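Local coordinates for Slr1438 protein (Synechocystis sp., PDB 3K25) that is of unknown function but belongs to the aldose 1-epimerase family, so it may bind sugars and interconvert their anomers, at residues P65-I70 and K89-A94; P158-F163 and P255-R260. All coordinates share one frame; numbering follows the deposited sequence.

Contact 1: P65-I70 and K89-A94; sequences PILFPI and KQHGFA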
loop_
_atom_site.group_PDB
_atom_site.type_symbol
_atom_site.label_atom_id
_atom_site.label_comp_id
_atom_site.label_asym_id
_atom_site.label_seq_id
_atom_site.Cartn_x
_atom_site.Cartn_y
_atom_site.Cartn_z
ATOM N N PRO A 65 0.385 3.935 -0.388
ATOM C CA PRO A 65 1.525 3.667 -1.270
ATOM C C PRO A 65 1.594 2.197 -1.724
ATOM O O PRO A 65 1.185 1.272 -1.006
ATOM C CB PRO A 65 2.722 4.079 -0.413
ATOM C CG PRO A 65 2.150 5.227 0.416
ATOM C CD PRO A 65 0.819 4.639 0.835
ATOM N N ILE A 66 2.102 2.006 -2.936
ATOM C CA ILE A 66 2.234 0.690 -3.546
ATOM C C ILE A 66 3.680 0.229 -3.469
ATOM O O ILE A 66 4.594 0.983 -3.816
ATOM C CB ILE A 66 1.794 0.762 -5.019
ATOM C CG1 ILE A 66 0.330 1.201 -5.077
ATOM C CG2 ILE A 66 2.011 -0.577 -5.716
ATOM C CD1 ILE A 66 -0.152 1.516 -6.467
ATOM N N LEU A 67 3.883 -1.012 -3.023
ATOM C CA LEU A 67 5.229 -1.581 -2.897
ATOM C C LEU A 67 5.481 -2.649 -3.973
ATOM O O LEU A 67 4.881 -3.740 -3.935
ATOM C CB LEU A 67 5.410 -2.187 -1.496
ATOM C CG LEU A 67 4.749 -1.426 -0.326
ATOM C CD1 LEU A 67 4.992 -2.192 0.963
ATOM C CD2 LEU A 67 5.288 -0.007 -0.220
ATOM N N PHE A 68 6.374 -2.342 -4.918
ATOM C CA PHE A 68 6.699 -3.263 -6.019
ATOM C C PHE A 68 8.011 -2.854 -6.709
ATOM O O PHE A 68 8.252 -1.672 -6.941
ATOM C CB PHE A 68 5.556 -3.241 -7.044
ATOM C CG PHE A 68 5.839 -4.021 -8.298
ATOM C CD1 PHE A 68 5.502 -5.372 -8.392
ATOM C CD2 PHE A 68 6.422 -3.401 -9.401
ATOM C CE1 PHE A 68 5.734 -6.080 -9.565
ATOM C CE2 PHE A 68 6.659 -4.105 -10.569
ATOM C CZ PHE A 68 6.312 -5.446 -10.654
ATOM N N PRO A 69 8.859 -3.821 -7.089
ATOM C CA PRO A 69 8.764 -5.276 -6.966
ATOM C C PRO A 69 9.232 -5.876 -5.633
ATOM O O PRO A 69 9.520 -7.062 -5.568
ATOM C CB PRO A 69 9.597 -5.765 -8.141
ATOM C CG PRO A 69 10.728 -4.761 -8.151
ATOM C CD PRO A 69 10.005 -3.444 -7.945
ATOM N N ILE A 70 9.336 -5.064 -4.583
ATOM C CA ILE A 70 9.707 -5.601 -3.269
ATOM C C ILE A 70 9.037 -4.787 -2.175
ATOM O O ILE A 70 8.612 -3.644 -2.397
ATOM C CB ILE A 70 11.246 -5.567 -2.954
ATOM C CG1 ILE A 70 11.724 -4.113 -2.810
ATOM C CG2 ILE A 70 12.028 -6.337 -4.013
ATOM C CD1 ILE A 70 13.173 -3.956 -2.341
ATOM N N LYS A 89 15.840 0.297 -4.339
ATOM C CA LYS A 89 15.566 1.051 -3.121
ATOM C C LYS A 89 14.411 0.416 -2.358
ATOM O O LYS A 89 13.663 -0.401 -2.893
ATOM C CB LYS A 89 15.222 2.505 -3.456
ATOM C CG LYS A 89 16.370 3.279 -4.082
ATOM C CD LYS A 89 16.008 4.743 -4.288
ATOM C CE LYS A 89 17.211 5.568 -4.736
ATOM N NZ LYS A 89 16.909 7.029 -4.695
ATOM N N GLN A 90 14.272 0.800 -1.099
ATOM C CA GLN A 90 13.214 0.275 -0.247
ATOM C C GLN A 90 11.808 0.471 -0.833
ATOM O O GLN A 90 11.401 1.599 -1.106
ATOM C CB GLN A 90 13.294 0.937 1.123
ATOM C CG GLN A 90 12.278 0.413 2.113
ATOM C CD GLN A 90 12.454 1.015 3.498
ATOM O OE1 GLN A 90 12.300 2.226 3.678
ATOM N NE2 GLN A 90 12.786 0.171 4.483
ATOM N N HIS A 91 11.083 -0.635 -1.018
ATOM C CA HIS A 91 9.722 -0.618 -1.550
ATOM C C HIS A 91 9.638 -0.488 -3.056
ATOM O O HIS A 91 8.568 -0.221 -3.610
ATOM C CB HIS A 91 8.916 0.501 -0.899
ATOM C CG HIS A 91 8.688 0.285 0.558
ATOM N ND1 HIS A 91 8.682 1.315 1.475
ATOM C CD2 HIS A 91 8.465 -0.851 1.260
ATOM C CE1 HIS A 91 8.466 0.821 2.682
ATOM N NE2 HIS A 91 8.332 -0.491 2.579
ATOM N N GLY A 92 10.774 -0.663 -3.721
ATOM C CA GLY A 92 10.783 -0.596 -5.171
ATOM C C GLY A 92 10.695 0.775 -5.815
ATOM O O GLY A 92 11.208 1.768 -5.291
ATOM N N PHE A 93 10.026 0.831 -6.958
ATOM C CA PHE A 93 9.896 2.079 -7.702
ATOM C C PHE A 93 8.471 2.424 -8.119
ATOM O O PHE A 93 8.220 3.522 -8.607
ATOM C CB PHE A 93 10.779 2.007 -8.950
ATOM C CG PHE A 93 10.697 0.690 -9.668
ATOM C CD1 PHE A 93 9.517 0.303 -10.314
ATOM C CD2 PHE A 93 11.804 -0.168 -9.699
ATOM C CE1 PHE A 93 9.435 -0.920 -10.988
ATOM C CE2 PHE A 93 11.740 -1.402 -10.373
ATOM C CZ PHE A 93 10.551 -1.778 -11.020
ATOM N N ALA A 94 7.551 1.485 -7.949
ATOM C CA ALA A 94 6.176 1.726 -8.343
ATOM C C ALA A 94 5.652 2.998 -7.680
ATOM O O ALA A 94 4.974 3.817 -8.319
ATOM C CB ALA A 94 5.314 0.536 -7.972
#
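Phe68, just after the short strand 66-67, meets Gly92 in a single beta bridge, where the type II turn Lys89-Gly92 is laid against the sheet that carries strand 66-67 in a galactose mutarotase-like beta-sandwich. Backbone polar contacts gather on Phe68. Its O accepts the N-H of Phe93 at 3.1 Å, and a weaker, straighter bond comes from Ala94 N (3.4 Å, 170°). Gly92 CA also directs a C-H at this oxygen, beside the two N-H groups. Phe68 N gives a weak bond to His91 O, and Ala94 O accepts a hydrogen bond from Trp99 NE1. The positive phi of Gly92 (76°) suits a residue without a side chain, and a CB here would head into the Phe68 carbonyl.

Two CH-pi contacts follow. Leu67 lies alongside His91, pointing the same way, and sets CD2 over one face of the imidazole, 3.8 Å from its centroid. Pro69, preceded by a cis peptide bond, crosses Phe93 at about a right angle and lays CD over one ring face, 3.5 Å from Phe93 CZ. With CG of Phe93 between its own backbone N and carbonyl carbon (chi1 43°), the ring is folded back over Pro69 and the Phe68 carbonyl. An alanine in place of Phe93 would probably leave Pro69 CD without the ring face it packs on and open a gap beside the cis peptide.

Apolar contacts complete the junction. Ala94 CB touches Phe68 CB at 3.9 Å and lies near Ile66 CG2, while Phe130 meets the Phe68 ring edge-to-face. Ile70 runs along the turn, CG1 near Gly92 N and CD1 3.6 Å from Lys89 O.

Contact 2: P158-F163 and P255-R260; sequences PFSLGF and PWSGPR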
loop_
_atom_site.group_PDB
_atom_site.type_symbol
_atom_site.label_atom_id
_atom_site.label_comp_id
_atom_site.label_asym_id
_atom_site.label_seq_id
_atom_site.Cartn_x
_atom_site.Cartn_y
_atom_site.Cartn_z
ATOM N N PRO A 158 10.315 -12.903 -10.656
ATOM C CA PRO A 158 10.039 -13.012 -9.230
ATOM C C PRO A 158 9.597 -11.624 -8.800
ATOM O O PRO A 158 9.987 -10.640 -9.423
ATOM C CB PRO A 158 11.395 -13.403 -8.660
ATOM C CG PRO A 158 12.333 -12.623 -9.507
ATOM C CD PRO A 158 11.763 -12.781 -10.908
ATOM N N PHE A 159 8.774 -11.531 -7.766
ATOM C CA PHE A 159 8.335 -10.218 -7.311
ATOM C C PHE A 159 7.594 -10.247 -5.983
ATOM O O PHE A 159 7.214 -11.296 -5.469
ATOM C CB PHE A 159 7.418 -9.562 -8.352
ATOM C CG PHE A 159 5.997 -10.029 -8.273
ATOM C CD1 PHE A 159 5.607 -11.228 -8.876
ATOM C CD2 PHE A 159 5.054 -9.307 -7.524
ATOM C CE1 PHE A 159 4.295 -11.709 -8.735
ATOM C CE2 PHE A 159 3.740 -9.777 -7.371
ATOM C CZ PHE A 159 3.357 -10.981 -7.977
ATOM N N SER A 160 7.407 -9.055 -5.443
ATOM C CA SER A 160 6.673 -8.844 -4.214
ATOM C C SER A 160 5.791 -7.636 -4.476
ATOM O O SER A 160 6.189 -6.705 -5.183
ATOM C CB SER A 160 7.613 -8.564 -3.041
ATOM O OG SER A 160 7.806 -9.731 -2.264
ATOM N N LEU A 161 4.582 -7.671 -3.928
ATOM C CA LEU A 161 3.644 -6.577 -4.088
ATOM C C LEU A 161 3.010 -6.264 -2.739
ATOM O O LEU A 161 2.619 -7.170 -2.003
ATOM C CB LEU A 161 2.557 -6.943 -5.111
ATOM C CG LEU A 161 1.459 -5.880 -5.274
ATOM C CD1 LEU A 161 2.099 -4.508 -5.535
ATOM C CD2 LEU A 161 0.519 -6.263 -6.397
ATOM N N GLY A 162 2.915 -4.981 -2.413
ATOM C CA GLY A 162 2.315 -4.609 -1.148
ATOM C C GLY A 162 1.580 -3.283 -1.162
ATOM O O GLY A 162 1.843 -2.403 -1.988
ATOM N N PHE A 163 0.636 -3.139 -0.243
ATOM C CA PHE A 163 -0.129 -1.907 -0.125
ATOM C C PHE A 163 0.165 -1.412 1.275
ATOM O O PHE A 163 0.136 -2.183 2.239
ATOM C CB PHE A 163 -1.620 -2.171 -0.359
ATOM C CG PHE A 163 -1.950 -2.484 -1.803
ATOM C CD1 PHE A 163 -2.283 -1.468 -2.691
ATOM C CD2 PHE A 163 -1.868 -3.789 -2.286
ATOM C CE1 PHE A 163 -2.531 -1.743 -4.044
ATOM C CE2 PHE A 163 -2.112 -4.080 -3.630
ATOM C CZ PHE A 163 -2.444 -3.053 -4.512
ATOM N N PRO A 255 -1.036 -5.224 3.879
ATOM C CA PRO A 255 -0.966 -6.554 3.273
ATOM C C PRO A 255 0.227 -6.629 2.307
ATOM O O PRO A 255 0.324 -5.834 1.376
ATOM C CB PRO A 255 -2.312 -6.670 2.559
ATOM C CG PRO A 255 -2.563 -5.268 2.120
ATOM C CD PRO A 255 -2.170 -4.458 3.331
ATOM N N TRP A 256 1.131 -7.577 2.549
ATOM C CA TRP A 256 2.330 -7.786 1.723
ATOM C C TRP A 256 2.309 -9.194 1.162
ATOM O O TRP A 256 1.944 -10.139 1.871
ATOM C CB TRP A 256 3.600 -7.651 2.563
ATOM C CG TRP A 256 3.952 -6.267 2.986
ATOM C CD1 TRP A 256 3.141 -5.161 2.977
ATOM C CD2 TRP A 256 5.203 -5.843 3.534
ATOM N NE1 TRP A 256 3.816 -4.080 3.488
ATOM C CE2 TRP A 256 5.083 -4.471 3.838
ATOM C CE3 TRP A 256 6.416 -6.493 3.800
ATOM C CZ2 TRP A 256 6.129 -3.736 4.393
ATOM C CZ3 TRP A 256 7.456 -5.760 4.353
ATOM C CH2 TRP A 256 7.305 -4.397 4.644
ATOM N N SER A 257 2.715 -9.360 -0.091
ATOM C CA SER A 257 2.707 -10.703 -0.664
ATOM C C SER A 257 3.829 -11.505 -0.008
ATOM O O SER A 257 3.773 -12.741 0.098
ATOM C CB SER A 257 2.882 -10.654 -2.194
ATOM O OG SER A 257 4.129 -10.094 -2.569
ATOM N N GLY A 258 4.839 -10.774 0.454
ATOM C CA GLY A 258 5.977 -11.391 1.109
ATOM C C GLY A 258 6.677 -10.407 2.026
ATOM O O GLY A 258 6.456 -9.196 1.919
ATOM N N PRO A 259 7.529 -10.894 2.941
ATOM C CA PRO A 259 8.267 -10.043 3.883
ATOM C C PRO A 259 9.505 -9.372 3.284
ATOM O O PRO A 259 9.794 -9.507 2.095
ATOM C CB PRO A 259 8.632 -11.019 4.996
ATOM C CG PRO A 259 8.891 -12.280 4.232
ATOM C CD PRO A 259 7.731 -12.323 3.257
ATOM N N ARG A 260 10.237 -8.646 4.118
ATOM C CA ARG A 260 11.443 -7.983 3.659
ATOM C C ARG A 260 12.463 -9.013 3.189
ATOM O O ARG A 260 12.573 -10.100 3.761
ATOM C CB ARG A 260 12.048 -7.131 4.779
ATOM C CG ARG A 260 13.408 -6.549 4.421
ATOM C CD ARG A 260 13.912 -5.538 5.443
ATOM N NE ARG A 260 14.257 -6.144 6.726
ATOM C CZ ARG A 260 14.795 -5.478 7.746
ATOM N NH1 ARG A 260 15.051 -4.179 7.629
ATOM N NH2 ARG A 260 15.077 -6.106 8.883
#
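Ser257 turns its hydroxyl between its own backbone N and carbonyl carbon (chi1 62°), which brings OG to Leu161 N, while Phe163 holds CG anti to its carbonyl carbon (chi1 -71°), which leads its ring away from 255-260 and leaves CB to meet Pro255. The two segments are antiparallel neighbours in the sheet that holds strands 157-168 and 250-256 of the galactose mutarotase-like beta-sandwich, bridged once, at the non-hydrogen-bonded pair Gly162-Trp256.

Leu161 is gripped through both its polar backbone atoms by Ser257. Leu161 N donates to Ser257 OG at 2.8 Å in a nearly straight bond (168°), and Ser257 N returns a bond to Leu161 O at 2.9 Å. The hydroxyl thus takes the place that the carbonyl of residue 257 would hold in a regular antiparallel pair; the chain bends out of the strand at this serine, and its side chain carries the pairing one bond further.

Beyond the bridge, Phe163 N donates to Pro255 O at 3.2 Å, the donor lying nearly along the C=O axis. Pro255 has no N-H to return, and its ring instead packs on Phe163, with CG 4.1 Å from Phe163 CB. Gly162 CA adds a C-H contact to Pro255 O and lies 4.2 Å from Trp256 CD1. The indole N-H turns elsewhere, to the Glu254 carboxylate, while Ile145 and Gln147 of strand 142-151 touch the side chain of Phe163. At the Phe163-Pro255 pair, where a proline stands in for the usual N-H donor, Pro255 CD lies 3.4 Å from Phe163 O.

Overall arrangement
From the N terminus, the chain first passes through the four-stranded sheet that ends at 43-44 and then reaches strand 66-67. Contact 1 closes a short loop there, with strands 78-81 and 84-87 among the 18 residues between its segments. Contact 2 opens only later and closes a much longer excursion, 91 residues leading from 158-163 to the end of strand 250-256. The two follow in series, neither nested nor crossed, yet their centres are about 9 Å apart. Strand 157-168 lies between 66-67 and 250-256: Leu67 N and Gly162 O, and Pro69 O and Ser160 N, form probable hydrogen bonds, so the strand segments of both contacts share one antiparallel sheet, with loop 89-94 set against its 66-67 end.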